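Local structure of IclR transcriptional regulator (Thermotoga maritima, 1MKM) at residues B[137-150]-B[200-214]. The protein probably binds DNA through a winged helix-turn-helix domain as a transcription factor of the IclR family, and carries a zinc ion. Numbering follows the deposited sequence.
Sequences ASGKSILAFVPEKE and VGVPIFDHNGYPVAG
Ala137 rests its CB on the backbone of Gly201, 3.7 Å from Gly201 N, at the end of the contact near the zinc site of Asp189 and Cys199. One residue on, Ser138 sets its CB over Gly214; a CB on either glycine would collide with helix 137-143, and its absence lets the helix axis come within 6.4 Å of that of strand 200-205. Ser141 OG makes at most a weak, uncertain bond to Gly201 O. Chi1 of -69° turns the CG2 branch of Ile142 to Pro211 CB (3.7 Å), while CG1 and CD1 run to Ala213. Phe145 takes Phe205 CZ over one ring face, the planes 54° apart, and its CD1 lies 3.8 Å from Pro203 CG. Val146 CG1 presses tightly on Pro211 CG, and Pro147 CD meets the Tyr210 ring at its edge. Last, Tyr210 OH donates to Glu150 OE1 (2.5 Å) on the syn side of the carboxylate, though 24° out of its plane; Lys104 also bonds that hydroxyl. A phenylalanine in place of Tyr210 would probably leave both Glu150 and Lys104 without this shared partner. Helix 137-143 and the loop after it thus pack on the hairpin of this GAF-like domain mainly through apolar groups; the clear polar bond comes where helix 148-157 meets Tyr210.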
loop_
_atom_site.group_PDB
_atom_site.type_symbol
_atom_site.label_atom_id
_atom_site.label_comp_id
_atom_site.label_asym_id
_atom_site.label_seq_id
_atom_site.Cartn_x
_atom_site.Cartn_y
_atom_site.Cartn_z
ATOM N N ALA B 137 32.370 -7.224 14.977
ATOM C CA ALA B 137 32.936 -6.141 15.790
ATOM C C ALA B 137 32.378 -6.076 17.211
ATOM O O ALA B 137 33.130 -6.104 18.191
ATOM C CB ALA B 137 32.731 -4.803 15.100
ATOM N N SER B 138 31.063 -5.955 17.332
ATOM C CA SER B 138 30.461 -5.917 18.656
ATOM C C SER B 138 30.864 -7.213 19.397
ATOM O O SER B 138 30.941 -7.245 20.625
ATOM C CB SER B 138 28.931 -5.803 18.531
ATOM O OG SER B 138 28.404 -6.778 17.644
ATOM N N GLY B 139 31.132 -8.270 18.633
ATOM C CA GLY B 139 31.530 -9.538 19.219
ATOM C C GLY B 139 32.919 -9.511 19.836
ATOM O O GLY B 139 33.085 -9.804 21.018
ATOM N N LYS B 140 33.926 -9.168 19.037
ATOM C CA LYS B 140 35.295 -9.095 19.533
ATOM C C LYS B 140 35.370 -7.998 20.579
ATOM O O LYS B 140 36.088 -8.112 21.564
ATOM C CB LYS B 140 36.263 -8.809 18.384
ATOM C CG LYS B 140 36.277 -9.907 17.334
ATOM C CD LYS B 140 37.186 -9.587 16.166
ATOM C CE LYS B 140 36.663 -8.411 15.360
ATOM N NZ LYS B 140 37.464 -8.208 14.117
ATOM N N SER B 141 34.620 -6.928 20.361
ATOM C CA SER B 141 34.586 -5.826 21.311
ATOM C C SER B 141 34.215 -6.401 22.688
ATOM O O SER B 141 34.638 -5.886 23.721
ATOM C CB SER B 141 33.546 -4.793 20.856
ATOM O OG SER B 141 33.647 -3.566 21.558
ATOM N N ILE B 142 33.428 -7.476 22.698
ATOM C CA ILE B 142 33.017 -8.110 23.952
ATOM C C ILE B 142 34.083 -9.093 24.422
ATOM O O ILE B 142 34.328 -9.232 25.624
ATOM C CB ILE B 142 31.670 -8.863 23.800
ATOM C CG1 ILE B 142 30.530 -7.858 23.607
ATOM C CG2 ILE B 142 31.409 -9.735 25.030
ATOM C CD1 ILE B 142 29.191 -8.496 23.298
ATOM N N LEU B 143 34.714 -9.772 23.466
ATOM C CA LEU B 143 35.772 -10.731 23.766
ATOM C C LEU B 143 37.065 -10.028 24.150
ATOM O O LEU B 143 38.084 -10.675 24.392
ATOM C CB LEU B 143 36.040 -11.626 22.556
ATOM C CG LEU B 143 35.302 -12.964 22.525
ATOM C CD1 LEU B 143 35.704 -13.760 21.279
ATOM C CD2 LEU B 143 35.648 -13.735 23.792
ATOM N N ALA B 144 37.021 -8.700 24.197
ATOM C CA ALA B 144 38.195 -7.912 24.542
ATOM C C ALA B 144 38.098 -7.394 25.963
ATOM O O ALA B 144 38.846 -6.499 26.352
ATOM C CB ALA B 144 38.346 -6.744 23.575
ATOM N N PHE B 145 37.168 -7.944 26.733
ATOM C CA PHE B 145 36.992 -7.523 28.115
ATOM C C PHE B 145 36.495 -8.640 29.018
ATOM O O PHE B 145 36.267 -8.425 30.209
ATOM C CB PHE B 145 36.044 -6.320 28.202
ATOM C CG PHE B 145 36.657 -5.031 27.731
ATOM C CD1 PHE B 145 36.714 -4.723 26.375
ATOM C CD2 PHE B 145 37.219 -4.143 28.647
ATOM C CE1 PHE B 145 37.323 -3.554 25.936
ATOM C CE2 PHE B 145 37.829 -2.968 28.219
ATOM C CZ PHE B 145 37.881 -2.675 26.859
ATOM N N VAL B 146 36.317 -9.830 28.451
ATOM C CA VAL B 146 35.879 -10.970 29.245
ATOM C C VAL B 146 37.090 -11.356 30.077
ATOM O O VAL B 146 38.198 -11.444 29.547
ATOM C CB VAL B 146 35.474 -12.182 28.358
ATOM C CG1 VAL B 146 34.276 -11.821 27.499
ATOM C CG2 VAL B 146 36.645 -12.616 27.477
ATOM N N PRO B 147 36.912 -11.562 31.392
ATOM C CA PRO B 147 38.077 -11.939 32.192
ATOM C C PRO B 147 38.942 -12.973 31.464
ATOM O O PRO B 147 38.443 -14.000 30.990
ATOM C CB PRO B 147 37.445 -12.470 33.470
ATOM C CG PRO B 147 36.288 -11.527 33.645
ATOM C CD PRO B 147 35.707 -11.464 32.236
ATOM N N GLU B 148 40.231 -12.655 31.355
ATOM C CA GLU B 148 41.235 -13.489 30.694
ATOM C C GLU B 148 40.976 -14.986 30.819
ATOM O O GLU B 148 41.094 -15.728 29.842
ATOM C CB GLU B 148 42.617 -13.150 31.260
ATOM C CG GLU B 148 42.611 -12.873 32.760
ATOM C CD GLU B 148 42.127 -14.061 33.577
ATOM O OE1 GLU B 148 42.843 -15.082 33.617
ATOM O OE2 GLU B 148 41.027 -13.982 34.170
ATOM N N LYS B 149 40.629 -15.416 32.029
ATOM C CA LYS B 149 40.335 -16.814 32.337
ATOM C C LYS B 149 39.251 -17.349 31.408
ATOM O O LYS B 149 39.466 -18.313 30.665
ATOM C CB LYS B 149 39.861 -16.927 33.787
ATOM C CG LYS B 149 39.350 -18.300 34.178
ATOM C CD LYS B 149 38.721 -18.262 35.559
ATOM C CE LYS B 149 38.102 -19.600 35.924
ATOM N NZ LYS B 149 37.319 -19.515 37.184
ATOM N N GLU B 150 38.083 -16.713 31.470
ATOM C CA GLU B 150 36.946 -17.089 30.644
ATOM C C GLU B 150 37.397 -17.047 29.193
ATOM O O GLU B 150 37.108 -17.953 28.408
ATOM C CB GLU B 150 35.804 -16.100 30.851
ATOM C CG GLU B 150 34.486 -16.553 30.255
ATOM C CD GLU B 150 33.557 -15.393 29.946
ATOM O OE1 GLU B 150 33.388 -14.508 30.814
ATOM O OE2 GLU B 150 32.991 -15.370 28.835
ATOM N N VAL B 200 31.908 -1.236 13.292
ATOM C CA VAL B 200 32.725 -0.649 14.336
ATOM C C VAL B 200 31.943 -0.921 15.616
ATOM O O VAL B 200 30.744 -0.655 15.674
ATOM C CB VAL B 200 32.917 0.878 14.149
ATOM C CG1 VAL B 200 33.552 1.467 15.391
ATOM C CG2 VAL B 200 33.800 1.148 12.944
ATOM N N GLY B 201 32.606 -1.466 16.631
ATOM C CA GLY B 201 31.904 -1.779 17.857
ATOM C C GLY B 201 32.621 -1.427 19.143
ATOM O O GLY B 201 33.849 -1.365 19.191
ATOM N N VAL B 202 31.824 -1.217 20.188
ATOM C CA VAL B 202 32.294 -0.863 21.525
ATOM C C VAL B 202 31.469 -1.676 22.533
ATOM O O VAL B 202 30.302 -1.978 22.279
ATOM C CB VAL B 202 32.077 0.646 21.788
ATOM C CG1 VAL B 202 32.543 1.019 23.178
ATOM C CG2 VAL B 202 32.809 1.460 20.747
ATOM N N PRO B 203 32.063 -2.049 23.683
ATOM C CA PRO B 203 31.350 -2.831 24.705
ATOM C C PRO B 203 30.429 -2.022 25.615
ATOM O O PRO B 203 30.388 -0.797 25.557
ATOM C CB PRO B 203 32.480 -3.478 25.510
ATOM C CG PRO B 203 33.652 -3.444 24.588
ATOM C CD PRO B 203 33.510 -2.098 23.934
ATOM N N ILE B 204 29.697 -2.738 26.459
ATOM C CA ILE B 204 28.782 -2.146 27.429
ATOM C C ILE B 204 29.007 -2.933 28.714
ATOM O O ILE B 204 28.718 -4.125 28.760
ATOM C CB ILE B 204 27.303 -2.325 27.015
ATOM C CG1 ILE B 204 26.978 -1.500 25.766
ATOM C CG2 ILE B 204 26.398 -1.898 28.164
ATOM C CD1 ILE B 204 26.746 -0.008 26.043
ATOM N N PHE B 205 29.516 -2.277 29.755
ATOM C CA PHE B 205 29.786 -2.957 31.020
ATOM C C PHE B 205 28.644 -2.850 32.037
ATOM O O PHE B 205 27.815 -1.929 31.989
ATOM C CB PHE B 205 31.087 -2.422 31.626
ATOM C CG PHE B 205 32.259 -2.507 30.689
ATOM C CD1 PHE B 205 32.970 -1.361 30.331
ATOM C CD2 PHE B 205 32.624 -3.731 30.120
ATOM C CE1 PHE B 205 34.028 -1.432 29.413
ATOM C CE2 PHE B 205 33.679 -3.813 29.203
ATOM C CZ PHE B 205 34.381 -2.664 28.849
ATOM N N ASP B 206 28.617 -3.807 32.961
ATOM C CA ASP B 206 27.587 -3.872 33.990
ATOM C C ASP B 206 28.121 -3.491 35.366
ATOM O O ASP B 206 29.060 -2.707 35.486
ATOM C CB ASP B 206 27.014 -5.289 34.039
ATOM C CG ASP B 206 28.039 -6.312 34.498
ATOM O OD1 ASP B 206 29.243 -6.107 34.237
ATOM O OD2 ASP B 206 27.640 -7.324 35.112
ATOM N N HIS B 207 27.500 -4.053 36.400
ATOM C CA HIS B 207 27.895 -3.811 37.787
ATOM C C HIS B 207 29.408 -3.930 37.969
ATOM O O HIS B 207 30.111 -2.938 38.146
ATOM C CB HIS B 207 27.211 -4.824 38.710
ATOM C CG HIS B 207 25.845 -4.416 39.166
ATOM N ND1 HIS B 207 24.959 -3.739 38.357
ATOM C CD2 HIS B 207 25.200 -4.628 40.337
ATOM C CE1 HIS B 207 23.825 -3.551 39.011
ATOM N NE2 HIS B 207 23.945 -4.081 40.214
ATOM N N ASN B 208 29.889 -5.166 37.917
ATOM C CA ASN B 208 31.301 -5.475 38.097
ATOM C C ASN B 208 32.102 -5.357 36.805
ATOM O O ASN B 208 33.048 -6.115 36.579
ATOM C CB ASN B 208 31.431 -6.891 38.658
ATOM C CG ASN B 208 30.377 -7.194 39.711
ATOM O OD1 ASN B 208 29.178 -7.186 39.424
ATOM N ND2 ASN B 208 30.820 -7.461 40.938
ATOM N N GLY B 209 31.714 -4.409 35.960
ATOM C CA GLY B 209 32.413 -4.197 34.705
ATOM C C GLY B 209 32.689 -5.431 33.859
ATOM O O GLY B 209 33.831 -5.677 33.463
ATOM N N TYR B 210 31.652 -6.216 33.589
ATOM C CA TYR B 210 31.788 -7.405 32.756
ATOM C C TYR B 210 31.186 -7.025 31.393
ATOM O O TYR B 210 30.293 -6.169 31.319
ATOM C CB TYR B 210 31.027 -8.582 33.392
ATOM C CG TYR B 210 31.063 -9.882 32.603
ATOM C CD1 TYR B 210 32.195 -10.712 32.609
ATOM C CD2 TYR B 210 29.961 -10.287 31.844
ATOM C CE1 TYR B 210 32.224 -11.921 31.873
ATOM C CE2 TYR B 210 29.981 -11.484 31.109
ATOM C CZ TYR B 210 31.113 -12.296 31.125
ATOM O OH TYR B 210 31.121 -13.455 30.364
ATOM N N PRO B 211 31.687 -7.620 30.294
ATOM C CA PRO B 211 31.148 -7.296 28.968
ATOM C C PRO B 211 29.835 -8.034 28.691
ATOM O O PRO B 211 29.837 -9.138 28.146
ATOM C CB PRO B 211 32.267 -7.738 28.032
ATOM C CG PRO B 211 32.786 -8.961 28.728
ATOM C CD PRO B 211 32.865 -8.503 30.175
ATOM N N VAL B 212 28.718 -7.418 29.063
ATOM C CA VAL B 212 27.407 -8.023 28.861
ATOM C C VAL B 212 26.717 -7.624 27.563
ATOM O O VAL B 212 25.655 -8.159 27.240
ATOM C CB VAL B 212 26.445 -7.663 29.991
ATOM C CG1 VAL B 212 27.017 -8.106 31.316
ATOM C CG2 VAL B 212 26.171 -6.164 29.972
ATOM N N ALA B 213 27.295 -6.688 26.818
ATOM C CA ALA B 213 26.661 -6.263 25.577
ATOM C C ALA B 213 27.607 -5.700 24.534
ATOM O O ALA B 213 28.770 -5.410 24.810
ATOM C CB ALA B 213 25.576 -5.247 25.877
ATOM N N GLY B 214 27.081 -5.551 23.326
ATOM C CA GLY B 214 27.866 -5.014 22.243
ATOM C C GLY B 214 26.991 -4.126 21.389
ATOM O O GLY B 214 25.874 -4.505 21.040
#